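Local coordinates for protein bifunctional endo-1,4-beta-xylanase A (PDB 2VG9) that probably hydrolyses internal beta-1,4-xylosidic bonds of xylan, acting as the family 11 endo-xylanase of an anaerobic fungus, at residues Asn90-Val95 with Glu111-Glu116; Gly97-Arg102 with Trp186-Leu191; Ile139-His144 with Thr155-Phe160. All blocks are in the same frame, centred on the assembly; numbering follows the deposited sequence.

Interaction 1. Residues Asn90-Val95 with Glu111-Glu116. With ACT (acetate ion), chain D.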
loop_
_atom_site.group_PDB
_atom_site.type_symbol
_atom_site.label_atom_id
_atom_site.label_comp_id
_atom_site.label_asym_id
_atom_site.label_seq_id
_atom_site.Cartn_x
_atom_site.Cartn_y
_atom_site.Cartn_z
ATOM N N ASN A 90 9.139 8.387 -9.385
ATOM C CA ASN A 90 8.209 7.307 -9.646
ATOM C C ASN A 90 7.032 7.382 -8.684
ATOM O O ASN A 90 6.993 8.225 -7.775
ATOM C CB ASN A 90 8.932 5.962 -9.544
ATOM C CG ASN A 90 9.581 5.739 -8.192
ATOM O OD1 ASN A 90 8.900 5.417 -7.227
ATOM N ND2 ASN A 90 10.924 5.854 -8.136
ATOM N N SER A 91 6.041 6.543 -8.922
ATOM C CA SER A 91 4.928 6.458 -8.011
ATOM C C SER A 91 4.225 5.131 -8.249
ATOM O O SER A 91 4.495 4.429 -9.239
ATOM C CB SER A 91 3.978 7.666 -8.150
ATOM O OG SER A 91 3.470 7.779 -9.453
ATOM N N ARG A 92 3.340 4.774 -7.326
ATOM C CA ARG A 92 2.581 3.559 -7.455
ATOM C C ARG A 92 1.223 3.712 -6.797
ATOM O O ARG A 92 1.046 4.502 -5.847
ATOM C CB ARG A 92 3.332 2.410 -6.794
ATOM C CG ARG A 92 3.359 2.486 -5.265
ATOM C CD ARG A 92 4.232 1.369 -4.700
ATOM N NE ARG A 92 5.627 1.715 -4.925
ATOM C CZ ARG A 92 6.671 1.171 -4.304
ATOM N NH1 ARG A 92 6.518 0.208 -3.396
ATOM N NH2 ARG A 92 7.883 1.592 -4.613
ATOM N N LEU A 93 0.272 2.941 -7.309
ATOM C CA LEU A 93 -1.033 2.755 -6.676
ATOM C C LEU A 93 -1.141 1.261 -6.325
ATOM O O LEU A 93 -1.058 0.381 -7.214
ATOM C CB LEU A 93 -2.140 3.146 -7.655
ATOM C CG LEU A 93 -3.611 3.069 -7.235
ATOM C CD1 LEU A 93 -3.886 4.043 -6.120
ATOM C CD2 LEU A 93 -4.511 3.341 -8.484
ATOM N N CYS A 94 -1.322 0.979 -5.035
ATOM C CA CYS A 94 -1.234 -0.390 -4.557
ATOM C C CYS A 94 -2.100 -0.678 -3.339
ATOM O O CYS A 94 -2.427 0.219 -2.570
ATOM C CB CYS A 94 0.239 -0.750 -4.248
ATOM S SG CYS A 94 0.988 0.240 -2.927
ATOM N N VAL A 95 -2.454 -1.943 -3.150
ATOM C CA VAL A 95 -2.963 -2.395 -1.850
ATOM C C VAL A 95 -1.734 -2.470 -0.959
ATOM O O VAL A 95 -0.627 -2.831 -1.431
ATOM C CB VAL A 95 -3.593 -3.804 -1.897
ATOM C CG1 VAL A 95 -4.225 -4.209 -0.559
ATOM C CG2 VAL A 95 -4.601 -3.949 -3.034
ATOM N N GLU A 111 6.006 -5.880 5.388
ATOM C CA GLU A 111 5.256 -4.804 4.725
ATOM C C GLU A 111 4.954 -5.348 3.322
ATOM O O GLU A 111 5.857 -5.821 2.627
ATOM C CB GLU A 111 6.119 -3.548 4.642
ATOM C CG GLU A 111 5.484 -2.312 4.013
ATOM C CD GLU A 111 6.447 -1.131 4.051
ATOM O OE1 GLU A 111 6.011 -0.005 4.358
ATOM O OE2 GLU A 111 7.663 -1.335 3.791
ATOM N N TYR A 112 3.688 -5.340 2.919
ATOM C CA TYR A 112 3.287 -5.982 1.662
ATOM C C TYR A 112 2.636 -4.955 0.704
ATOM O O TYR A 112 2.074 -3.930 1.144
ATOM C CB TYR A 112 2.364 -7.190 1.934
ATOM C CG TYR A 112 0.957 -6.819 2.398
ATOM C CD1 TYR A 112 -0.003 -6.372 1.465
ATOM C CD2 TYR A 112 0.584 -6.905 3.754
ATOM C CE1 TYR A 112 -1.297 -6.016 1.849
ATOM C CE2 TYR A 112 -0.770 -6.572 4.177
ATOM C CZ TYR A 112 -1.683 -6.120 3.194
ATOM O OH TYR A 112 -2.982 -5.776 3.488
ATOM N N TYR A 113 2.777 -5.219 -0.594
ATOM C CA TYR A 113 2.310 -4.353 -1.667
ATOM C C TYR A 113 1.647 -5.220 -2.730
ATOM O O TYR A 113 2.229 -6.206 -3.216
ATOM C CB TYR A 113 3.475 -3.631 -2.341
ATOM C CG TYR A 113 4.272 -2.752 -1.442
ATOM C CD1 TYR A 113 4.065 -1.374 -1.402
ATOM C CD2 TYR A 113 5.281 -3.297 -0.652
ATOM C CE1 TYR A 113 4.824 -0.566 -0.546
ATOM C CE2 TYR A 113 6.023 -2.522 0.189
ATOM C CZ TYR A 113 5.802 -1.167 0.238
ATOM O OH TYR A 113 6.598 -0.442 1.094
ATOM N N ILE A 114 0.432 -4.860 -3.106
ATOM C CA ILE A 114 -0.153 -5.467 -4.283
ATOM C C ILE A 114 -0.301 -4.320 -5.271
ATOM O O ILE A 114 -1.223 -3.496 -5.153
ATOM C CB ILE A 114 -1.516 -6.148 -3.993
ATOM C CG1 ILE A 114 -1.337 -7.280 -2.957
ATOM C CG2 ILE A 114 -2.126 -6.718 -5.279
ATOM C CD1 ILE A 114 -2.651 -7.695 -2.328
ATOM N N ILE A 115 0.640 -4.246 -6.218
ATOM C CA ILE A 115 0.765 -3.031 -7.025
ATOM C C ILE A 115 -0.028 -3.160 -8.302
ATOM O O ILE A 115 0.287 -3.988 -9.161
ATOM C CB ILE A 115 2.245 -2.669 -7.319
ATOM C CG1 ILE A 115 3.060 -2.655 -6.016
ATOM C CG2 ILE A 115 2.342 -1.354 -8.096
ATOM C CD1 ILE A 115 4.551 -2.305 -6.188
ATOM N N GLU A 116 -1.045 -2.302 -8.409
ATOM C CA GLU A 116 -1.994 -2.276 -9.521
ATOM C C GLU A 116 -1.559 -1.388 -10.680
ATOM O O GLU A 116 -1.871 -1.665 -11.841
ATOM C CB GLU A 116 -3.358 -1.806 -8.996
ATOM C CG GLU A 116 -3.936 -2.764 -7.990
ATOM C CD GLU A 116 -4.457 -4.047 -8.678
ATOM O OE1 GLU A 116 -5.572 -4.007 -9.267
ATOM O OE2 GLU A 116 -3.745 -5.077 -8.640
HETATM C C ACT D . 14.531 4.344 -6.879
HETATM O O ACT D . 15.366 3.735 -6.152
HETATM O OXT ACT D . 13.494 4.762 -6.301
HETATM C CH3 ACT D . 14.748 4.562 -8.350
#

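Interaction 2. Residues Gly97-Arg102 with Trp186-Leu191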
loop_
_atom_site.group_PDB
_atom_site.type_symbol
_atom_site.label_atom_id
_atom_site.label_comp_id
_atom_site.label_asym_id
_atom_site.label_seq_id
_atom_site.Cartn_x
_atom_site.Cartn_y
_atom_site.Cartn_z
ATOM N N GLY A 97 -0.149 -2.923 3.409
ATOM C CA GLY A 97 -0.366 -3.197 4.822
ATOM C C GLY A 97 0.837 -3.897 5.419
ATOM O O GLY A 97 1.914 -3.938 4.792
ATOM N N TRP A 98 0.661 -4.412 6.644
ATOM C CA TRP A 98 1.723 -5.199 7.325
ATOM C C TRP A 98 1.219 -6.526 7.870
ATOM O O TRP A 98 0.021 -6.662 8.189
ATOM C CB TRP A 98 2.332 -4.392 8.488
ATOM C CG TRP A 98 3.058 -3.121 8.074
ATOM C CD1 TRP A 98 2.492 -1.956 7.637
ATOM C CD2 TRP A 98 4.471 -2.899 8.094
ATOM N NE1 TRP A 98 3.465 -1.029 7.381
ATOM C CE2 TRP A 98 4.690 -1.583 7.640
ATOM C CE3 TRP A 98 5.572 -3.684 8.450
ATOM C CZ2 TRP A 98 5.984 -1.027 7.522
ATOM C CZ3 TRP A 98 6.827 -3.155 8.331
ATOM C CH2 TRP A 98 7.032 -1.818 7.872
ATOM N N PHE A 99 2.124 -7.512 7.981
ATOM C CA PHE A 99 1.904 -8.677 8.856
ATOM C C PHE A 99 2.781 -8.465 10.094
ATOM O O PHE A 99 4.021 -8.393 9.998
ATOM C CB PHE A 99 2.256 -10.041 8.212
ATOM C CG PHE A 99 1.630 -10.290 6.853
ATOM C CD1 PHE A 99 0.347 -9.796 6.530
ATOM C CD2 PHE A 99 2.324 -11.041 5.888
ATOM C CE1 PHE A 99 -0.221 -10.037 5.268
ATOM C CE2 PHE A 99 1.750 -11.286 4.638
ATOM C CZ PHE A 99 0.463 -10.774 4.326
ATOM N N GLN A 100 2.123 -8.330 11.240
ATOM C CA GLN A 100 2.778 -8.051 12.508
ATOM C C GLN A 100 3.304 -9.377 13.055
ATOM O O GLN A 100 2.607 -10.402 13.014
ATOM C CB GLN A 100 1.776 -7.427 13.487
ATOM C CG GLN A 100 2.316 -7.110 14.927
ATOM C CD GLN A 100 3.454 -6.078 14.960
ATOM O OE1 GLN A 100 4.627 -6.428 14.859
ATOM N NE2 GLN A 100 3.106 -4.813 15.159
ATOM N N ASN A 101 4.531 -9.360 13.542
ATOM C CA ASN A 101 5.120 -10.550 14.143
ATOM C C ASN A 101 5.364 -10.413 15.656
ATOM O O ASN A 101 6.021 -11.265 16.246
ATOM C CB ASN A 101 6.420 -10.926 13.417
ATOM C CG ASN A 101 7.559 -9.992 13.740
ATOM O OD1 ASN A 101 7.346 -8.850 14.136
ATOM N ND2 ASN A 101 8.792 -10.482 13.581
ATOM N N ARG A 102 4.876 -9.341 16.270
ATOM C CA ARG A 102 4.980 -9.185 17.729
ATOM C C ARG A 102 4.326 -10.398 18.382
ATOM O O ARG A 102 3.209 -10.769 18.025
ATOM C CB ARG A 102 4.341 -7.873 18.211
ATOM C CG ARG A 102 4.513 -7.612 19.726
ATOM C CD ARG A 102 3.850 -6.308 20.176
ATOM N NE ARG A 102 4.694 -5.114 19.956
ATOM C CZ ARG A 102 4.366 -4.068 19.189
ATOM N NH1 ARG A 102 3.194 -4.032 18.539
ATOM N NH2 ARG A 102 5.210 -3.043 19.077
ATOM N N TRP A 186 6.817 -18.468 2.457
ATOM C CA TRP A 186 7.124 -17.259 3.200
ATOM C C TRP A 186 6.312 -17.187 4.478
ATOM O O TRP A 186 5.136 -17.545 4.488
ATOM C CB TRP A 186 6.887 -15.995 2.362
ATOM C CG TRP A 186 7.543 -16.033 0.993
ATOM C CD1 TRP A 186 8.581 -16.822 0.598
ATOM C CD2 TRP A 186 7.230 -15.194 -0.117
ATOM N NE1 TRP A 186 8.914 -16.544 -0.704
ATOM C CE2 TRP A 186 8.083 -15.558 -1.173
ATOM C CE3 TRP A 186 6.287 -14.181 -0.325
ATOM C CZ2 TRP A 186 8.034 -14.938 -2.425
ATOM C CZ3 TRP A 186 6.231 -13.566 -1.574
ATOM C CH2 TRP A 186 7.080 -13.962 -2.614
ATOM N N GLY A 187 6.948 -16.730 5.553
ATOM C CA GLY A 187 6.277 -16.605 6.854
ATOM C C GLY A 187 5.215 -15.500 6.871
ATOM O O GLY A 187 5.464 -14.403 6.344
ATOM N N ILE A 188 4.058 -15.806 7.481
ATOM C CA ILE A 188 2.868 -14.939 7.500
ATOM C C ILE A 188 2.417 -14.649 8.927
ATOM O O ILE A 188 1.932 -15.553 9.613
ATOM C CB ILE A 188 1.655 -15.600 6.760
ATOM C CG1 ILE A 188 2.042 -16.108 5.349
ATOM C CG2 ILE A 188 0.410 -14.652 6.770
ATOM C CD1 ILE A 188 2.291 -14.989 4.287
ATOM N N GLY A 189 2.602 -13.401 9.358
ATOM C CA GLY A 189 2.212 -12.955 10.700
ATOM C C GLY A 189 0.767 -12.489 10.775
ATOM O O GLY A 189 -0.049 -12.843 9.932
ATOM N N ASN A 190 0.451 -11.698 11.791
ATOM C CA ASN A 190 -0.952 -11.301 12.042
ATOM C C ASN A 190 -1.316 -10.082 11.183
ATOM O O ASN A 190 -0.517 -9.166 11.039
ATOM C CB ASN A 190 -1.161 -10.965 13.515
ATOM C CG ASN A 190 -1.028 -12.180 14.440
ATOM O OD1 ASN A 190 -1.385 -13.306 14.080
ATOM N ND2 ASN A 190 -0.539 -11.936 15.659
ATOM N N LEU A 191 -2.522 -10.060 10.635
ATOM C CA LEU A 191 -2.881 -8.979 9.720
ATOM C C LEU A 191 -3.074 -7.620 10.428
ATOM O O LEU A 191 -3.973 -7.454 11.240
ATOM C CB LEU A 191 -4.104 -9.370 8.891
ATOM C CG LEU A 191 -4.527 -8.382 7.791
ATOM C CD1 LEU A 191 -3.362 -8.120 6.736
ATOM C CD2 LEU A 191 -5.780 -8.978 7.145
HETATM O O HOH W 1 1.220 -9.907 16.512
#

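Interaction 3. Residues Ile139-His144 with Thr155-Phe160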
loop_
_atom_site.group_PDB
_atom_site.type_symbol
_atom_site.label_atom_id
_atom_site.label_comp_id
_atom_site.label_asym_id
_atom_site.label_seq_id
_atom_site.Cartn_x
_atom_site.Cartn_y
_atom_site.Cartn_z
ATOM N N ILE A 139 5.221 -12.319 -8.253
ATOM C CA ILE A 139 5.445 -12.282 -6.829
ATOM C C ILE A 139 6.932 -12.452 -6.473
ATOM O O ILE A 139 7.685 -13.238 -7.114
ATOM C CB ILE A 139 4.534 -13.273 -6.084
ATOM C CG1 ILE A 139 4.897 -14.738 -6.421
ATOM C CG2 ILE A 139 3.032 -12.959 -6.375
ATOM C CD1 ILE A 139 4.201 -15.825 -5.552
ATOM N N PHE A 140 7.363 -11.700 -5.469
ATOM C CA PHE A 140 8.723 -11.791 -4.984
ATOM C C PHE A 140 8.771 -11.162 -3.616
ATOM O O PHE A 140 7.862 -10.392 -3.229
ATOM C CB PHE A 140 9.738 -11.108 -5.947
ATOM C CG PHE A 140 9.389 -9.674 -6.304
ATOM C CD1 PHE A 140 9.886 -8.612 -5.543
ATOM C CD2 PHE A 140 8.552 -9.390 -7.381
ATOM C CE1 PHE A 140 9.574 -7.283 -5.852
ATOM C CE2 PHE A 140 8.213 -8.035 -7.699
ATOM C CZ PHE A 140 8.719 -6.987 -6.934
ATOM N N GLN A 141 9.829 -11.493 -2.875
ATOM C CA GLN A 141 10.065 -10.864 -1.586
ATOM C C GLN A 141 11.468 -10.291 -1.555
ATOM O O GLN A 141 12.312 -10.665 -2.371
ATOM C CB GLN A 141 9.788 -11.820 -0.404
ATOM C CG GLN A 141 10.505 -13.180 -0.463
ATOM C CD GLN A 141 11.886 -13.128 0.140
ATOM O OE1 GLN A 141 12.107 -12.428 1.112
ATOM N NE2 GLN A 141 12.831 -13.874 -0.443
ATOM N N MET A 142 11.698 -9.341 -0.657
ATOM C CA MET A 142 13.034 -8.738 -0.511
ATOM C C MET A 142 13.237 -8.155 0.873
ATOM O O MET A 142 12.275 -7.846 1.554
ATOM C CB MET A 142 13.332 -7.714 -1.622
ATOM C CG MET A 142 12.631 -6.358 -1.585
ATOM S SD MET A 142 12.729 -5.552 -3.238
ATOM C CE MET A 142 14.474 -5.731 -3.601
ATOM N N ASP A 143 14.493 -8.079 1.299
ATOM C CA ASP A 143 14.851 -7.409 2.534
ATOM C C ASP A 143 14.702 -5.896 2.360
ATOM O O ASP A 143 14.823 -5.346 1.245
ATOM C CB ASP A 143 16.301 -7.739 2.953
ATOM C CG ASP A 143 16.500 -9.194 3.377
ATOM O OD1 ASP A 143 15.524 -9.922 3.649
ATOM O OD2 ASP A 143 17.672 -9.626 3.469
ATOM N N HIS A 144 14.400 -5.231 3.463
ATOM C CA HIS A 144 14.441 -3.777 3.534
ATOM C C HIS A 144 14.887 -3.403 4.936
ATOM O O HIS A 144 14.618 -4.142 5.880
ATOM C CB HIS A 144 13.083 -3.159 3.216
ATOM C CG HIS A 144 13.128 -1.675 3.011
ATOM N ND1 HIS A 144 12.685 -0.776 3.961
ATOM C CD2 HIS A 144 13.581 -0.932 1.974
ATOM C CE1 HIS A 144 12.858 0.456 3.517
ATOM N NE2 HIS A 144 13.416 0.389 2.321
ATOM N N THR A 155 15.679 -4.403 10.024
ATOM C CA THR A 155 15.700 -5.145 8.788
ATOM C C THR A 155 14.470 -6.050 8.818
ATOM O O THR A 155 14.292 -6.816 9.765
ATOM C CB THR A 155 17.043 -5.896 8.600
ATOM O OG1 THR A 155 18.058 -4.939 8.239
ATOM C CG2 THR A 155 16.947 -6.941 7.477
ATOM N N PHE A 156 13.595 -5.902 7.813
ATOM C CA PHE A 156 12.352 -6.670 7.730
ATOM C C PHE A 156 12.133 -7.155 6.292
ATOM O O PHE A 156 12.970 -6.936 5.409
ATOM C CB PHE A 156 11.142 -5.852 8.274
ATOM C CG PHE A 156 10.890 -4.545 7.547
ATOM C CD1 PHE A 156 9.918 -4.462 6.532
ATOM C CD2 PHE A 156 11.611 -3.392 7.878
ATOM C CE1 PHE A 156 9.700 -3.268 5.854
ATOM C CE2 PHE A 156 11.404 -2.186 7.210
ATOM C CZ PHE A 156 10.444 -2.120 6.191
ATOM N N LYS A 157 11.016 -7.828 6.061
ATOM C CA LYS A 157 10.687 -8.321 4.718
ATOM C C LYS A 157 9.592 -7.485 4.061
ATOM O O LYS A 157 8.656 -7.013 4.731
ATOM C CB LYS A 157 10.210 -9.774 4.784
ATOM C CG LYS A 157 11.286 -10.761 5.260
ATOM C CD LYS A 157 12.313 -10.971 4.184
ATOM C CE LYS A 157 13.221 -12.133 4.505
ATOM N NZ LYS A 157 14.177 -12.296 3.392
ATOM N N GLN A 158 9.705 -7.328 2.745
ATOM C CA GLN A 158 8.602 -6.813 1.937
ATOM C C GLN A 158 8.107 -7.926 1.022
ATOM O O GLN A 158 8.912 -8.651 0.429
ATOM C CB GLN A 158 9.062 -5.593 1.144
ATOM C CG GLN A 158 9.417 -4.394 2.041
ATOM C CD GLN A 158 10.084 -3.267 1.283
ATOM O OE1 GLN A 158 10.929 -3.498 0.423
ATOM N NE2 GLN A 158 9.716 -2.045 1.607
ATOM N N TYR A 159 6.793 -8.106 0.932
ATOM C CA TYR A 159 6.218 -9.035 -0.050
ATOM C C TYR A 159 5.528 -8.204 -1.120
ATOM O O TYR A 159 4.877 -7.214 -0.817
ATOM C CB TYR A 159 5.215 -10.031 0.567
ATOM C CG TYR A 159 5.756 -10.962 1.614
ATOM C CD1 TYR A 159 7.140 -11.070 1.852
ATOM C CD2 TYR A 159 4.893 -11.780 2.336
ATOM C CE1 TYR A 159 7.648 -11.938 2.833
ATOM C CE2 TYR A 159 5.384 -12.655 3.317
ATOM C CZ TYR A 159 6.763 -12.726 3.558
ATOM O OH TYR A 159 7.223 -13.592 4.529
ATOM N N PHE A 160 5.662 -8.657 -2.357
ATOM C CA PHE A 160 5.138 -7.980 -3.555
ATOM C C PHE A 160 4.388 -8.911 -4.443
ATOM O O PHE A 160 4.833 -10.034 -4.661
ATOM C CB PHE A 160 6.300 -7.422 -4.426
ATOM C CG PHE A 160 7.049 -6.278 -3.770
ATOM C CD1 PHE A 160 6.622 -4.958 -3.968
ATOM C CD2 PHE A 160 8.181 -6.531 -2.941
ATOM C CE1 PHE A 160 7.296 -3.873 -3.346
ATOM C CE2 PHE A 160 8.871 -5.468 -2.341
ATOM C CZ PHE A 160 8.424 -4.138 -2.533
HETATM O O HOH W 2 14.080 -3.088 -0.077
#

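Interaction 1. Residues Asn90-Val95 with Glu111-Glu116
Val95 and Ile114 form the apolar centre, their side chains lying side by side with Val95 CB 3.8 Å from Ile114 CB. With CG1 anti to its backbone N (chi1 -175°), Val95 turns that methyl to the edge of the Tyr112 ring. Cys94 and Ile115 pair on the other face of the sheet, where Cys94 CB rests 3.8 Å from Ile115 CG1. Cys94 SG, in the crowded position between N and C, meets Tyr113 CD1 at 3.8 Å, a sulfur-aromatic contact at the ring edge. Arg92 reaches the same ring from above: bent at chi3 (75°), it sets NH1 over one face, 3.4 Å from Tyr113 CE1, with the guanidinium plane steeply tilted. An alanine at Tyr113 would remove both surfaces and would probably leave the Arg92 guanidinium less firmly placed. Backbone bonds tie Val95 to Ile114 in both directions, each donor standing above the carbonyl plane. Glu116 N then reaches Leu93 O at 2.9 Å, in the plane of that carbonyl. The Glu116 carboxylate is held elsewhere, by Arg167, Tyr77 and Tyr137. At the far end, Asn90 ND2 gives a weak 3.3 Å hydrogen bond to OXT of an acetate probably from the crystallisation liquor. The short strands differ in direction by 116° and only two residue pairs bridge them: a splayed beta hairpin, with a corner at Glu116, within the curved jelly roll of family 11 xylanases.

Interaction 2. Residues Gly97-Arg102 with Trp186-Leu191
Two backbone hydrogen bonds between Gln100 and Asn190 hold the segments together. Gln100 N donates to Asn190 O at 2.8 Å, and Asn190 N returns the bond to Gln100 O over the same length; both run in the plane of the accepting carbonyl, and neither is far from straight. A water bridges the segments at the chain turn, donating a hydrogen bond to Arg102 O at 2.6 Å and accepting one from Asn190 ND2. The Gln100 side chain leaves the backbone with CG anti to N (chi1 178°), then bends at chi2, so that OE1 turns onto the backbone that follows. There it receives Arg102 N at 3.2 Å, from above the amide plane, and more weakly Asn101 N, while Gln100 NE2 is bonded to Asn150. The pairing is the antiparallel junction of strands 89-100 and 190-200 in the large curved sheet of the family 11 jelly roll, caught where the second strand begins. Phe99 and Leu191 form the next, non-hydrogen-bonded pair, and Phe99 CA supplies a CH contact to Asn190 O. Gly189 fits tightly against Gln100 O, where a side chain would collide with that carbonyl. Phe99 CB lies 3.6 Å from Gly189 N. The Phe99 ring is framed by two aliphatic residues: Ile188 CG2 sits over one face, towards the rim, with Ile188 CD1 3.8 Å from Phe99 CE2, and Leu191 CD1 comes in the ring plane to within 4.0 Å of Phe99 CE1. Phe178, from helix 174-182, meets the Phe99 ring edge-to-face.

Interaction 3. Residues Ile139-His144 with Thr155-Phe160
Strands 135-145 and 153-163 run antiparallel here, at the base of what is recognisable as the thumb hairpin of family 11 xylanases, and Phe160, His144 and Gln158 have the most surface buried. Three hydrogen-bonded pairs, Phe140 with Phe160, Met142 with Gln158 and His144 with Phe156, set these side chains on one face. Phe160 lies against Phe140, whose CG takes the crowded position between N and C (chi1 53°). The two ring planes are only 16° apart but slid so far that they barely overlap; instead Phe160 CB stands over the Phe140 face, 3.6 Å from its centroid. Met142 adds an oblique Met-aromatic contact, with SD 5.0 Å from the Phe160 ring centre, and Tyr113 of strand 110-115 brings a nearly parallel ring to Phe160. Gln158 extends beyond CG past Met142 towards His144. Its amide lies over one face of the imidazole, the planes 20° apart, and His144 CB is 3.5 Å from Gln158 OE1. That oxygen also accepts from a water bound to Asp143 O, while Gln158 NE2 is bonded to Glu111, so both ends of the amide are held and its rotation is probably fixed. The His144 ring, with CG anti to N, further meets the Phe156 ring at a steep oblique angle. On the opposite face Lys157 NZ sits between two acceptors, 3.1 Å from Gln141 OE1 and 2.7 Å from Asp143 OD1, the salt bridge using the syn lone pair of OD1.

How the interactions relate
All three contacts belong to one curled sheet of the jelly roll. Interactions 1 and 2 share strand 89-100, their centres about 17 Å apart, and Gly97 O probably accepts from Tyr112 N between them. Interaction 3 lies about 13 Å from interaction 1 and 12 Å from interaction 2, centre to centre; strand 110-115 runs beside strand 153-163, and Tyr113 N probably donates to Tyr159 O. Tyr159 OH also reaches Gly187 O of interaction 2. Along the chain, interaction 1 closes before interaction 3 opens, whereas residues 186-191 return afterwards to strand 89-100. Segments more than eighty residues apart are thus joined in the sheet that, in this family, curves around the xylan-binding cleft.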